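Local coordinates for protein post-proline cleaving enzyme (Rickettsia typhi, PDB 4HVT) that probably cleaves peptides on the carboxyl side of proline as a serine peptidase of the prolyl oligopeptidase family, at residues A[141-146]-A[160-165]. Residues are numbered along the deposited sequence; the frame is centred on the assembly and turned at random.
Sequences PNRYLI and EWDLEK
Arg-143 bends at chi2 (-63°), which sets CD 3.4 Å from both Asp-162 OD2 and Glu-160 OE2, while Asp-162 and Glu-160 both hold CG anti to the backbone N. Both carboxylates meet the guanidinium at its edge. Arg-143 NE gives its hydrogen to Asp-162 OD2 at 2.8 Å, within the guanidinium plane and onto the anti lone pair of that oxygen. Arg-143 NH1 reaches Glu-160 OE2 at 2.9 Å, coming from above the carboxylate plane, and the guanidinium stands 68° from that plane. Two salt bridges therefore fix the rotation of the group, and a water accepts from NH2. Glu-160 has further partners: OE2 also pairs with Arg-223, whose guanidinium lies close to that of Arg-143, and OE1 accepts from Phe-173 N. The negative charges of Glu-160 and Asp-162 probably offset the repulsion between the two arginines. The other oxygen of Asp-162, OD1, accepts from Lys-165 N at 3.0 Å in an Asx motif where the chain leaves the strand.

On the opposite sheet face, the Tyr-144 and Trp-161 side chains run side by side in the same direction; Tyr-144 CD1 lies at the indole edge, 4.0 Å from Trp-161 CE3, with the ring planes 68° apart. Trp-97 meets both rings edge-to-face. Ile-146 CG1 packs 3.6 Å from Trp-161 CB, and strand 113-117 covers Ile-146 and Trp-161. In the backbone, Tyr-144 and Trp-161 form an antiparallel hydrogen-bonded pair, Tyr-144 N to Trp-161 O at 2.9 Å and Trp-161 N to Tyr-144 O, and Leu-163 N adds a bond to Asn-142 O at 2.9 Å. The arrangement is that of a beta hairpin, strands 143-150 and 155-162, within one antiparallel blade of the N-terminal beta-propeller of prolyl oligopeptidases.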
loop_
_atom_site.group_PDB
_atom_site.type_symbol
_atom_site.label_atom_id
_atom_site.label_comp_id
_atom_site.label_asym_id
_atom_site.label_seq_id
_atom_site.Cartn_x
_atom_site.Cartn_y
_atom_site.Cartn_z
ATOM N N PRO A 141 18.888 -21.659 -5.753
ATOM C CA PRO A 141 18.753 -20.283 -5.244
ATOM C C PRO A 141 19.544 -19.249 -5.986
ATOM O O PRO A 141 19.434 -18.084 -5.638
ATOM C CB PRO A 141 19.228 -20.390 -3.782
ATOM C CG PRO A 141 20.031 -21.626 -3.742
ATOM C CD PRO A 141 19.431 -22.559 -4.733
ATOM N N ASN A 142 20.325 -19.633 -6.972
ATOM C CA ASN A 142 20.897 -18.648 -7.894
ATOM C C ASN A 142 19.848 -18.049 -8.855
ATOM O O ASN A 142 20.099 -17.040 -9.494
ATOM C CB ASN A 142 22.015 -19.243 -8.713
ATOM C CG ASN A 142 23.292 -19.440 -7.911
ATOM O OD1 ASN A 142 23.526 -18.767 -6.898
ATOM N ND2 ASN A 142 24.115 -20.372 -8.362
ATOM N N ARG A 143 18.702 -18.688 -8.976
ATOM C CA ARG A 143 17.720 -18.229 -9.966
ATOM C C ARG A 143 16.668 -17.379 -9.284
ATOM O O ARG A 143 16.132 -17.761 -8.249
ATOM C CB ARG A 143 17.061 -19.421 -10.736
ATOM C CG ARG A 143 17.952 -20.118 -11.739
ATOM C CD ARG A 143 18.379 -19.200 -12.868
ATOM N NE ARG A 143 19.386 -19.829 -13.715
ATOM C CZ ARG A 143 19.158 -20.614 -14.764
ATOM N NH1 ARG A 143 17.940 -20.914 -15.150
ATOM N NH2 ARG A 143 20.188 -21.137 -15.413
ATOM N N TYR A 144 16.370 -16.220 -9.891
ATOM C CA TYR A 144 15.349 -15.295 -9.436
ATOM C C TYR A 144 14.420 -14.979 -10.582
ATOM O O TYR A 144 14.850 -14.963 -11.718
ATOM C CB TYR A 144 15.973 -13.965 -8.963
ATOM C CG TYR A 144 16.695 -14.033 -7.644
ATOM C CD1 TYR A 144 17.991 -14.532 -7.578
ATOM C CD2 TYR A 144 16.091 -13.605 -6.466
ATOM C CE1 TYR A 144 18.676 -14.584 -6.377
ATOM C CE2 TYR A 144 16.781 -13.640 -5.260
ATOM C CZ TYR A 144 18.059 -14.128 -5.219
ATOM O OH TYR A 144 18.694 -14.182 -3.992
ATOM N N LEU A 145 13.139 -14.784 -10.300
ATOM C CA LEU A 145 12.224 -14.169 -11.268
ATOM C C LEU A 145 12.106 -12.714 -10.867
ATOM O O LEU A 145 11.695 -12.426 -9.751
ATOM C CB LEU A 145 10.857 -14.862 -11.225
ATOM C CG LEU A 145 10.985 -16.322 -11.602
ATOM C CD1 LEU A 145 9.746 -17.077 -11.123
ATOM C CD2 LEU A 145 11.240 -16.561 -13.084
ATOM N N ILE A 146 12.517 -11.808 -11.744
ATOM C CA ILE A 146 12.488 -10.388 -11.447
ATOM C C ILE A 146 11.218 -9.791 -12.007
ATOM O O ILE A 146 11.076 -9.760 -13.212
ATOM C CB ILE A 146 13.713 -9.616 -12.032
ATOM C CG1 ILE A 146 15.044 -10.345 -11.777
ATOM C CG2 ILE A 146 13.724 -8.184 -11.540
ATOM C CD1 ILE A 146 15.433 -10.478 -10.340
ATOM N N GLU A 160 13.536 -14.021 -15.882
ATOM C CA GLU A 160 14.401 -14.877 -15.052
ATOM C C GLU A 160 15.857 -14.419 -15.083
ATOM O O GLU A 160 16.358 -14.012 -16.118
ATOM C CB GLU A 160 14.325 -16.309 -15.578
ATOM C CG GLU A 160 14.905 -17.344 -14.621
ATOM C CD GLU A 160 14.927 -18.739 -15.186
ATOM O OE1 GLU A 160 14.464 -18.969 -16.330
ATOM O OE2 GLU A 160 15.396 -19.633 -14.467
ATOM N N TRP A 161 16.524 -14.481 -13.945
ATOM C CA TRP A 161 17.814 -13.855 -13.761
ATOM C C TRP A 161 18.694 -14.772 -12.915
ATOM O O TRP A 161 18.202 -15.484 -12.061
ATOM C CB TRP A 161 17.610 -12.484 -13.092
ATOM C CG TRP A 161 18.877 -11.691 -12.857
ATOM C CD1 TRP A 161 19.399 -10.732 -13.675
ATOM C CD2 TRP A 161 19.665 -11.677 -11.667
ATOM N NE1 TRP A 161 20.521 -10.179 -13.096
ATOM C CE2 TRP A 161 20.691 -10.721 -11.856
ATOM C CE3 TRP A 161 19.614 -12.383 -10.478
ATOM C CZ2 TRP A 161 21.676 -10.461 -10.885
ATOM C CZ3 TRP A 161 20.610 -12.153 -9.503
ATOM C CH2 TRP A 161 21.602 -11.176 -9.717
ATOM N N ASP A 162 19.988 -14.802 -13.214
ATOM C CA ASP A 162 20.903 -15.714 -12.539
ATOM C C ASP A 162 22.038 -14.988 -11.750
ATOM O O ASP A 162 22.790 -14.194 -12.299
ATOM C CB ASP A 162 21.512 -16.676 -13.511
ATOM C CG ASP A 162 22.291 -17.788 -12.806
ATOM O OD1 ASP A 162 23.468 -17.536 -12.481
ATOM O OD2 ASP A 162 21.741 -18.913 -12.572
ATOM N N LEU A 163 22.144 -15.319 -10.484
ATOM C CA LEU A 163 23.093 -14.643 -9.540
ATOM C C LEU A 163 24.564 -14.936 -9.831
ATOM O O LEU A 163 25.416 -14.036 -9.659
ATOM C CB LEU A 163 22.758 -15.033 -8.096
ATOM C CG LEU A 163 23.609 -14.466 -6.953
ATOM C CD1 LEU A 163 23.506 -12.956 -6.978
ATOM C CD2 LEU A 163 23.114 -15.038 -5.639
ATOM N N GLU A 164 24.859 -16.160 -10.275
ATOM C CA GLU A 164 26.244 -16.516 -10.633
ATOM C C GLU A 164 26.690 -15.714 -11.848
ATOM O O GLU A 164 27.785 -15.148 -11.855
ATOM C CB GLU A 164 26.375 -18.016 -10.866
ATOM C CG GLU A 164 27.781 -18.516 -11.157
ATOM C CD GLU A 164 27.793 -20.025 -11.334
ATOM O OE1 GLU A 164 27.589 -20.764 -10.337
ATOM O OE2 GLU A 164 27.983 -20.473 -12.488
ATOM N N LYS A 165 25.826 -15.641 -12.864
ATOM C CA LYS A 165 26.081 -14.847 -14.065
ATOM C C LYS A 165 25.889 -13.325 -13.885
ATOM O O LYS A 165 26.391 -12.541 -14.701
ATOM C CB LYS A 165 25.153 -15.343 -15.190
HETATM O O HOH W 1 22.954 -20.396 -15.351
#